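Long-range contacts in tetraacyldisaccharide 4'-kinase (Aquifex aeolicus, PDB 4EHX), which transfers the gamma-phosphate of ATP to the 4'-position of a tetraacyldisaccharide 1-phosphate, forming lipid IVA on the pathway to lipid A: residues 200-205 against 304-309; 227-232 against 250-255; 233-238 against 278-283. All coordinates share one frame; numbering follows the deposited sequence.

Contact 1: 200-205 against 304-309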
loop_
_atom_site.group_PDB
_atom_site.type_symbol
_atom_site.label_atom_id
_atom_site.label_comp_id
_atom_site.label_asym_id
_atom_site.label_seq_id
_atom_site.Cartn_x
_atom_site.Cartn_y
_atom_site.Cartn_z
ATOM N N PRO A 200 8.442 -8.367 -18.008
ATOM C CA PRO A 200 9.157 -7.165 -17.564
ATOM C C PRO A 200 9.246 -7.175 -16.043
ATOM O O PRO A 200 8.233 -7.314 -15.360
ATOM C CB PRO A 200 8.249 -6.025 -18.025
ATOM C CG PRO A 200 7.450 -6.611 -19.162
ATOM C CD PRO A 200 7.229 -8.042 -18.777
ATOM N N THR A 201 10.454 -7.020 -15.521
ATOM C CA THR A 201 10.702 -7.229 -14.103
ATOM C C THR A 201 11.589 -6.109 -13.568
ATOM O O THR A 201 12.568 -5.737 -14.209
ATOM C CB THR A 201 11.354 -8.610 -13.872
ATOM O OG1 THR A 201 10.464 -9.629 -14.349
ATOM C CG2 THR A 201 11.645 -8.839 -12.392
ATOM N N PHE A 202 11.236 -5.587 -12.397
ATOM C CA PHE A 202 11.879 -4.399 -11.831
ATOM C C PHE A 202 12.181 -4.568 -10.352
ATOM O O PHE A 202 11.273 -4.723 -9.538
ATOM C CB PHE A 202 10.951 -3.193 -11.976
ATOM C CG PHE A 202 10.479 -2.973 -13.376
ATOM C CD1 PHE A 202 9.339 -3.612 -13.837
ATOM C CD2 PHE A 202 11.202 -2.167 -14.245
ATOM C CE1 PHE A 202 8.909 -3.425 -15.141
ATOM C CE2 PHE A 202 10.784 -1.981 -15.549
ATOM C CZ PHE A 202 9.635 -2.611 -15.995
ATOM N N LYS A 203 13.453 -4.511 -9.998
ATOM C CA LYS A 203 13.832 -4.615 -8.599
ATOM C C LYS A 203 13.534 -3.316 -7.881
ATOM O O LYS A 203 13.819 -2.228 -8.395
ATOM C CB LYS A 203 15.324 -4.920 -8.484
ATOM C CG LYS A 203 15.703 -6.346 -8.862
ATOM C CD LYS A 203 17.211 -6.498 -8.683
ATOM C CE LYS A 203 17.675 -7.929 -8.817
ATOM N NZ LYS A 203 19.135 -7.962 -8.514
ATOM N N MET A 204 12.986 -3.432 -6.679
ATOM C CA MET A 204 12.604 -2.257 -5.909
ATOM C C MET A 204 13.341 -2.211 -4.585
ATOM O O MET A 204 13.333 -3.183 -3.827
ATOM C CB MET A 204 11.096 -2.276 -5.651
ATOM C CG MET A 204 10.628 -1.170 -4.710
ATOM S SD MET A 204 8.820 -1.172 -4.534
ATOM C CE MET A 204 8.663 -1.262 -2.747
ATOM N N PHE A 205 13.977 -1.074 -4.327
ATOM C CA PHE A 205 14.724 -0.837 -3.094
ATOM C C PHE A 205 13.999 0.296 -2.407
ATOM O O PHE A 205 13.441 1.157 -3.076
ATOM C CB PHE A 205 16.165 -0.394 -3.400
ATOM C CG PHE A 205 17.019 -1.462 -4.044
ATOM C CD1 PHE A 205 16.874 -1.771 -5.389
ATOM C CD2 PHE A 205 17.989 -2.128 -3.309
ATOM C CE1 PHE A 205 17.671 -2.749 -5.986
ATOM C CE2 PHE A 205 18.793 -3.099 -3.902
ATOM C CZ PHE A 205 18.629 -3.413 -5.237
ATOM N N GLU A 304 13.080 3.616 -16.557
ATOM C CA GLU A 304 12.639 4.074 -17.869
ATOM C C GLU A 304 11.853 3.013 -18.645
ATOM O O GLU A 304 10.990 3.358 -19.449
ATOM C CB GLU A 304 13.805 4.625 -18.695
ATOM C CG GLU A 304 14.255 5.999 -18.209
ATOM C CD GLU A 304 15.683 6.317 -18.590
ATOM O OE1 GLU A 304 16.592 6.081 -17.749
ATOM O OE2 GLU A 304 15.888 6.800 -19.729
ATOM N N LYS A 305 12.149 1.735 -18.414
ATOM C CA LYS A 305 11.368 0.670 -19.039
ATOM C C LYS A 305 9.954 0.616 -18.460
ATOM O O LYS A 305 8.992 0.347 -19.178
ATOM C CB LYS A 305 12.038 -0.695 -18.887
ATOM C CG LYS A 305 13.447 -0.770 -19.474
ATOM C CD LYS A 305 13.451 -0.453 -20.954
ATOM C CE LYS A 305 12.626 -1.464 -21.739
ATOM N NZ LYS A 305 12.397 -1.000 -23.132
ATOM N N LEU A 306 9.826 0.853 -17.161
ATOM C CA LEU A 306 8.495 0.903 -16.567
ATOM C C LEU A 306 7.718 2.106 -17.102
ATOM O O LEU A 306 6.528 1.992 -17.424
ATOM C CB LEU A 306 8.571 0.912 -15.041
ATOM C CG LEU A 306 7.225 1.087 -14.333
ATOM C CD1 LEU A 306 6.286 -0.086 -14.688
ATOM C CD2 LEU A 306 7.419 1.188 -12.831
ATOM N N LYS A 307 8.403 3.244 -17.242
ATOM C CA LYS A 307 7.771 4.455 -17.764
ATOM C C LYS A 307 7.236 4.192 -19.163
ATOM O O LYS A 307 6.159 4.664 -19.525
ATOM C CB LYS A 307 8.763 5.635 -17.813
ATOM C CG LYS A 307 9.127 6.208 -16.427
ATOM C CD LYS A 307 10.102 7.381 -16.581
ATOM C CE LYS A 307 10.369 8.105 -15.259
ATOM N NZ LYS A 307 11.405 9.172 -15.447
ATOM N N LYS A 308 7.997 3.450 -19.958
ATOM C CA LYS A 308 7.555 3.115 -21.310
ATOM C C LYS A 308 6.301 2.250 -21.305
ATOM O O LYS A 308 5.402 2.470 -22.117
ATOM C CB LYS A 308 8.671 2.432 -22.104
ATOM C CG LYS A 308 8.282 2.048 -23.528
ATOM C CD LYS A 308 9.512 1.678 -24.346
ATOM C CE LYS A 308 9.134 1.286 -25.769
ATOM N NZ LYS A 308 10.330 0.877 -26.561
ATOM N N LEU A 309 6.232 1.269 -20.403
ATOM C CA LEU A 309 5.038 0.425 -20.317
ATOM C C LEU A 309 3.837 1.276 -19.956
ATOM O O LEU A 309 2.743 1.072 -20.471
ATOM C CB LEU A 309 5.177 -0.680 -19.264
ATOM C CG LEU A 309 6.053 -1.898 -19.554
ATOM C CD1 LEU A 309 6.130 -2.772 -18.306
ATOM C CD2 LEU A 309 5.529 -2.693 -20.746
#
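Phe-202 and Leu-306 mark the nearest approach of the two backbones, with their CA atoms 7.9 Å apart. Strand 201-205 and helix 304-309 run in broadly opposed directions, at 128° to each other, and their axes come within 9.5 Å. That spacing leaves room for one layer of side chains, and a single aromatic ring is its largest part.

The ring belongs to Phe-202. Its chi1 of -53° sets CG anti to the carbonyl carbon, and the ring reaches out from the strand to the helix. Leu-306 lies over one face: its CB stands 4.0 Å from the centroid of the Phe-202 ring, displaced toward the rim, in a CH-pi contact. The rim itself abuts the helix backbone, Phe-202 CE2 lying 3.4 Å from Leu-306 N. Lys-305 meets the same ring in its plane, its CB 3.8 Å from Phe-202 CE2. Beyond CB the lysine chain bends at chi2 and chi3 and leads away, so only its aliphatic root takes part. One turn further along the helix, Leu-309 offers CD1 to two partners. This methyl sits near the ring plane at the Phe-202 edge and packs 3.9 Å from Pro-200 CB, the leucine and proline side chains crossing at about a right angle.

The cluster extends past the two segments. Leu-300 of strand 291-300 touches both Phe-202 and Leu-306, while Phe-54 and Tyr-57 of helix 51-61 also meet Leu-306. Strand 201-212 pairs in parallel with strand 182-186 and antiparallel with strand 291-300. The arrangement is a helix laid against a beta-sheet through apolar side chains, as is characteristic of the alpha/beta core of P-loop kinases; here the last helix of the chain packs beside helix 51-61.

Contact 2: 227-232 against 250-255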
loop_
_atom_site.group_PDB
_atom_site.type_symbol
_atom_site.label_atom_id
_atom_site.label_comp_id
_atom_site.label_asym_id
_atom_site.label_seq_id
_atom_site.Cartn_x
_atom_site.Cartn_y
_atom_site.Cartn_z
ATOM N N ARG A 227 19.528 15.099 19.292
ATOM C CA ARG A 227 18.265 14.973 20.009
ATOM C C ARG A 227 18.021 13.474 20.197
ATOM O O ARG A 227 18.264 12.680 19.287
ATOM C CB ARG A 227 17.059 15.594 19.288
ATOM C CG ARG A 227 17.142 17.091 18.993
ATOM C CD ARG A 227 17.028 17.917 20.271
ATOM N NE ARG A 227 15.969 17.411 21.149
ATOM C CZ ARG A 227 14.775 17.982 21.309
ATOM N NH1 ARG A 227 14.469 19.102 20.670
ATOM N NH2 ARG A 227 13.882 17.439 22.125
ATOM N N GLU A 228 17.559 13.083 21.381
ATOM C CA GLU A 228 17.023 11.739 21.575
ATOM C C GLU A 228 15.509 11.826 21.409
ATOM O O GLU A 228 14.905 12.845 21.741
ATOM C CB GLU A 228 17.367 11.199 22.963
ATOM C CG GLU A 228 18.855 10.979 23.201
ATOM C CD GLU A 228 19.159 10.436 24.590
ATOM O OE1 GLU A 228 18.320 10.602 25.501
ATOM O OE2 GLU A 228 20.242 9.842 24.768
ATOM N N VAL A 229 14.890 10.774 20.890
ATOM C CA VAL A 229 13.455 10.822 20.644
ATOM C C VAL A 229 12.700 9.824 21.501
ATOM O O VAL A 229 13.274 8.874 22.035
ATOM C CB VAL A 229 13.127 10.533 19.173
ATOM C CG1 VAL A 229 13.840 11.522 18.268
ATOM C CG2 VAL A 229 13.506 9.101 18.829
ATOM N N ILE A 230 11.401 10.053 21.629
ATOM C CA ILE A 230 10.503 9.076 22.218
ATOM C C ILE A 230 9.737 8.440 21.064
ATOM O O ILE A 230 9.071 9.134 20.302
ATOM C CB ILE A 230 9.516 9.744 23.186
ATOM C CG1 ILE A 230 10.274 10.375 24.359
ATOM C CG2 ILE A 230 8.505 8.735 23.688
ATOM C CD1 ILE A 230 9.441 11.327 25.186
ATOM N N ALA A 231 9.852 7.128 20.917
ATOM C CA ALA A 231 9.177 6.436 19.826
ATOM C C ALA A 231 8.010 5.610 20.345
ATOM O O ALA A 231 8.014 5.150 21.493
ATOM C CB ALA A 231 10.156 5.554 19.064
ATOM N N PHE A 232 7.011 5.420 19.488
ATOM C CA PHE A 232 5.840 4.642 19.852
ATOM C C PHE A 232 5.108 4.083 18.636
ATOM O O PHE A 232 5.205 4.613 17.526
ATOM C CB PHE A 232 4.899 5.438 20.763
ATOM C CG PHE A 232 4.223 6.606 20.091
ATOM C CD1 PHE A 232 3.037 6.429 19.390
ATOM C CD2 PHE A 232 4.752 7.884 20.194
ATOM C CE1 PHE A 232 2.405 7.496 18.782
ATOM C CE2 PHE A 232 4.123 8.964 19.587
ATOM C CZ PHE A 232 2.948 8.770 18.886
ATOM N N ILE A 250 19.113 6.006 14.901
ATOM C CA ILE A 250 18.360 7.019 15.629
ATOM C C ILE A 250 18.352 6.701 17.126
ATOM O O ILE A 250 18.041 5.577 17.528
ATOM C CB ILE A 250 16.921 7.138 15.088
ATOM C CG1 ILE A 250 16.950 7.535 13.608
ATOM C CG2 ILE A 250 16.130 8.145 15.905
ATOM C CD1 ILE A 250 15.612 7.413 12.899
ATOM N N LYS A 251 18.706 7.686 17.949
ATOM C CA LYS A 251 18.771 7.477 19.392
ATOM C C LYS A 251 17.402 7.590 20.061
ATOM O O LYS A 251 16.809 8.670 20.120
ATOM C CB LYS A 251 19.762 8.445 20.039
ATOM C CG LYS A 251 21.220 8.202 19.649
ATOM C CD LYS A 251 22.165 9.209 20.302
ATOM C CE LYS A 251 23.626 8.946 19.926
ATOM N NZ LYS A 251 24.589 9.919 20.520
ATOM N N VAL A 252 16.913 6.466 20.572
ATOM C CA VAL A 252 15.596 6.406 21.194
ATOM C C VAL A 252 15.722 6.256 22.705
ATOM O O VAL A 252 16.154 5.213 23.199
ATOM C CB VAL A 252 14.767 5.226 20.632
ATOM C CG1 VAL A 252 13.429 5.114 21.351
ATOM C CG2 VAL A 252 14.569 5.377 19.121
ATOM N N LYS A 253 15.339 7.303 23.433
ATOM C CA LYS A 253 15.446 7.317 24.887
ATOM C C LYS A 253 14.341 6.481 25.521
ATOM O O LYS A 253 14.404 6.146 26.703
ATOM C CB LYS A 253 15.359 8.751 25.415
ATOM C CG LYS A 253 13.938 9.304 25.421
ATOM C CD LYS A 253 13.830 10.624 26.170
ATOM C CE LYS A 253 14.549 11.743 25.437
ATOM N NZ LYS A 253 14.222 13.080 26.010
ATOM N N GLU A 254 13.329 6.138 24.730
ATOM C CA GLU A 254 12.149 5.477 25.272
ATOM C C GLU A 254 11.314 4.912 24.125
ATOM O O GLU A 254 11.298 5.473 23.027
ATOM C CB GLU A 254 11.410 6.446 26.192
ATOM C CG GLU A 254 10.115 5.920 26.772
ATOM C CD GLU A 254 9.424 6.961 27.631
ATOM O OE1 GLU A 254 8.317 6.682 28.138
ATOM O OE2 GLU A 254 9.995 8.062 27.795
ATOM N N PHE A 255 10.624 3.804 24.385
ATOM C CA PHE A 255 9.723 3.214 23.397
ATOM C C PHE A 255 8.430 2.876 24.130
ATOM O O PHE A 255 8.459 2.413 25.272
ATOM C CB PHE A 255 10.269 1.965 22.693
ATOM C CG PHE A 255 9.576 1.647 21.390
ATOM C CD1 PHE A 255 8.370 0.961 21.373
ATOM C CD2 PHE A 255 10.133 2.039 20.178
ATOM C CE1 PHE A 255 7.729 0.672 20.171
ATOM C CE2 PHE A 255 9.500 1.752 18.974
ATOM C CZ PHE A 255 8.297 1.068 18.972
#
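Val-229 meets Val-252 and Ile-250 through one methyl: its CG2 lies 3.9 Å from Val-252 CG2 and 4.0 Å from Ile-250 CG2. Two residues on, and on the same face of the sheet, Ala-231 CB packs 3.7 Å from Phe-255 CD2. The Phe-255 ring, with CG anti to its backbone N (chi1 -160°), swings back toward Ala-231 until Ala-231 O stands over one ring face, offset toward the rim. Asn-238 and Arg-242 of helix 237-248 also touch this ring, and an alanine here would probably open a gap between that helix and Ala-231.

Around this core lie the backbone bonds of a parallel pair. Val-229 N donates to Lys-251 O at 2.9 Å, and Val-229 O accepts from Lys-253 N at the same length. Val-229 pairs with Val-252 but Ala-231 with Phe-255, so segment 250-255 spends an extra residue where the chain turns at Lys-253.

At the polar edge, Lys-253 lays its aliphatic carbons beside Ile-230 CG1 and sends its NZ to a salt bridge with Glu-273. Glu-228 brings OE1 to 3.5 Å from Lys-253 CB, a contact with carbon rather than charge. Two adjacent parallel strands joined through helix 237-248 make this the strand pairing of a beta-alpha-beta unit.

Contact 3: 233-238 against 278-283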
loop_
_atom_site.group_PDB
_atom_site.type_symbol
_atom_site.label_atom_id
_atom_site.label_comp_id
_atom_site.label_asym_id
_atom_site.label_seq_id
_atom_site.Cartn_x
_atom_site.Cartn_y
_atom_site.Cartn_z
ATOM N N SER A 233 4.390 2.991 18.852
ATOM C CA SER A 233 3.720 2.301 17.765
ATOM C C SER A 233 2.366 1.792 18.225
ATOM O O SER A 233 2.222 1.304 19.348
ATOM C CB SER A 233 4.577 1.140 17.259
ATOM O OG SER A 233 4.028 0.600 16.072
ATOM N N GLY A 234 1.377 1.920 17.348
ATOM C CA GLY A 234 0.013 1.554 17.664
ATOM C C GLY A 234 -0.380 0.207 17.098
ATOM O O GLY A 234 -1.511 0.023 16.653
ATOM N N LEU A 235 0.568 -0.723 17.094
ATOM C CA LEU A 235 0.277 -2.138 16.862
ATOM C C LEU A 235 1.544 -2.988 16.958
ATOM O O LEU A 235 2.496 -2.618 17.645
ATOM C CB LEU A 235 -0.467 -2.380 15.536
ATOM C CG LEU A 235 0.155 -2.025 14.184
ATOM C CD1 LEU A 235 1.132 -3.089 13.737
ATOM C CD2 LEU A 235 -0.930 -1.779 13.133
ATOM N N GLY A 236 1.550 -4.122 16.267
ATOM C CA GLY A 236 2.674 -5.037 16.314
ATOM C C GLY A 236 3.927 -4.506 15.644
ATOM O O GLY A 236 4.967 -5.170 15.659
ATOM N N ASP A 237 3.834 -3.318 15.052
ATOM C CA ASP A 237 5.001 -2.682 14.449
ATOM C C ASP A 237 6.086 -2.489 15.493
ATOM O O ASP A 237 7.218 -2.153 15.164
ATOM C CB ASP A 237 4.647 -1.336 13.819
ATOM C CG ASP A 237 3.814 -1.476 12.561
ATOM O OD1 ASP A 237 3.689 -2.607 12.044
ATOM O OD2 ASP A 237 3.290 -0.444 12.085
ATOM N N ASN A 238 5.724 -2.686 16.758
ATOM C CA ASN A 238 6.697 -2.753 17.839
ATOM C C ASN A 238 8.043 -3.344 17.447
ATOM O O ASN A 238 9.088 -2.711 17.613
ATOM C CB ASN A 238 6.162 -3.645 18.967
ATOM C CG ASN A 238 7.223 -3.997 19.997
ATOM O OD1 ASN A 238 8.133 -3.211 20.263
ATOM N ND2 ASN A 238 7.108 -5.186 20.582
ATOM N N THR A 278 4.640 5.563 13.507
ATOM C CA THR A 278 4.399 5.083 12.143
ATOM C C THR A 278 3.389 5.972 11.424
ATOM O O THR A 278 2.590 6.647 12.061
ATOM C CB THR A 278 3.858 3.633 12.122
ATOM O OG1 THR A 278 2.514 3.614 12.628
ATOM C CG2 THR A 278 4.735 2.710 12.965
ATOM N N PRO A 279 3.402 5.957 10.082
ATOM C CA PRO A 279 2.421 6.779 9.358
ATOM C C PRO A 279 0.971 6.429 9.710
ATOM O O PRO A 279 0.127 7.327 9.790
ATOM C CB PRO A 279 2.733 6.475 7.892
ATOM C CG PRO A 279 4.216 6.162 7.904
ATOM C CD PRO A 279 4.433 5.399 9.191
ATOM N N LYS A 280 0.685 5.150 9.925
ATOM C CA LYS A 280 -0.662 4.728 10.299
ATOM C C LYS A 280 -1.085 5.312 11.646
ATOM O O LYS A 280 -2.264 5.588 11.869
ATOM C CB LYS A 280 -0.783 3.204 10.334
ATOM C CG LYS A 280 -2.180 2.725 10.716
ATOM C CD LYS A 280 -2.279 1.209 10.788
ATOM C CE LYS A 280 -3.680 0.778 11.211
ATOM N NZ LYS A 280 -3.796 -0.701 11.357
ATOM N N ASP A 281 -0.127 5.475 12.553
ATOM C CA ASP A 281 -0.409 6.133 13.829
ATOM C C ASP A 281 -0.493 7.647 13.651
ATOM O O ASP A 281 -1.336 8.325 14.247
ATOM C CB ASP A 281 0.683 5.807 14.845
ATOM C CG ASP A 281 0.650 4.364 15.289
ATOM O OD1 ASP A 281 -0.307 3.994 16.000
ATOM O OD2 ASP A 281 1.580 3.610 14.940
ATOM N N LEU A 282 0.386 8.170 12.810
ATOM C CA LEU A 282 0.521 9.609 12.654
ATOM C C LEU A 282 -0.774 10.262 12.177
ATOM O O LEU A 282 -1.030 11.417 12.492
ATOM C CB LEU A 282 1.677 9.920 11.699
ATOM C CG LEU A 282 2.065 11.382 11.480
ATOM C CD1 LEU A 282 2.565 12.048 12.785
ATOM C CD2 LEU A 282 3.114 11.456 10.387
ATOM N N ILE A 283 -1.595 9.532 11.420
ATOM C CA ILE A 283 -2.813 10.134 10.872
ATOM C C ILE A 283 -3.774 10.554 11.983
ATOM O O ILE A 283 -4.640 11.398 11.767
ATOM C CB ILE A 283 -3.549 9.224 9.851
ATOM C CG1 ILE A 283 -3.899 7.874 10.470
ATOM C CG2 ILE A 283 -2.720 9.040 8.594
ATOM C CD1 ILE A 283 -4.714 6.973 9.547
#
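Gly-234 and Asp-281 supply the one hydrogen bond between the segments. Gly-234 N donates to Asp-281 OD2 at 2.9 Å, with an N-H...O angle of 157°; it comes to the syn side of that oxygen, 29° out of the carboxylate plane. The glycine matters sterically, because a CB at this position would point into Asp-281 OD1.

Hydrogen bonds within segment 278-283 hold the aspartate for this role. Thr-278 is the N-cap of helix 279-282. Its chi1 of 70° tucks OG1 between the backbone N and the carbonyl carbon, where it accepts from Asp-281 N at 3.2 Å. The same hydroxyl lies 2.5 Å from Asp-281 OD2, modelled as a donor to it, though at a length too short to be taken at face value. OD2 thus has Gly-234 N as a donor and, if the short contact is real, Thr-278 OG1 as a second, while Tyr-264 OH bonds to OD1.

Van der Waals contacts fill in around this network. Thr-278 turns its methyl to segment 233-238, with CG2 3.6 Å from Asp-237 OD2 and 3.8 Å from Ser-233 OG. That serine hydroxyl is buried without a hydrogen-bonding partner in the model. At the outer side the extended Lys-280 chain crosses Leu-235 at about a right angle, Leu-235 CD2 lying 3.5 Å from Lys-280 NZ, though the leucine is poorly ordered.

Charge is distributed unevenly. Asp-237 OD2 and Asp-281 OD2 are 5.2 Å apart and would probably repel one another, and the side chain of Asp-237 is about 8 Å from Gly-48 of the predicted ATP-binding loop. The donors to Asp-281 and its place in the first turn of a helix would be expected to offset this and to favour a negative charge on it, and its bond to Gly-234 N ties the turn after strand 229-233 to the start of helix 279-282.

Followed from the N terminus, the chain first lays down residues 200-205, whose partner arrives only with the last helix, so contact 1 closes the longest loop and encloses the other two. Within it come 227-232 and, directly after, 233-238. Residues 250-255 then close contact 2, and 278-283 close contact 3; their segments alternate, so these two loops cross. They also touch, Phe-255 CZ lying 4.1 Å from Ser-233 CB, with centres about 15 Å apart. Contact 1 sits about 37 Å, centre to centre, from contact 2. It secures the C-terminal helix to the sheet, whereas contacts 2 and 3 join neighbouring elements around strand 229-233.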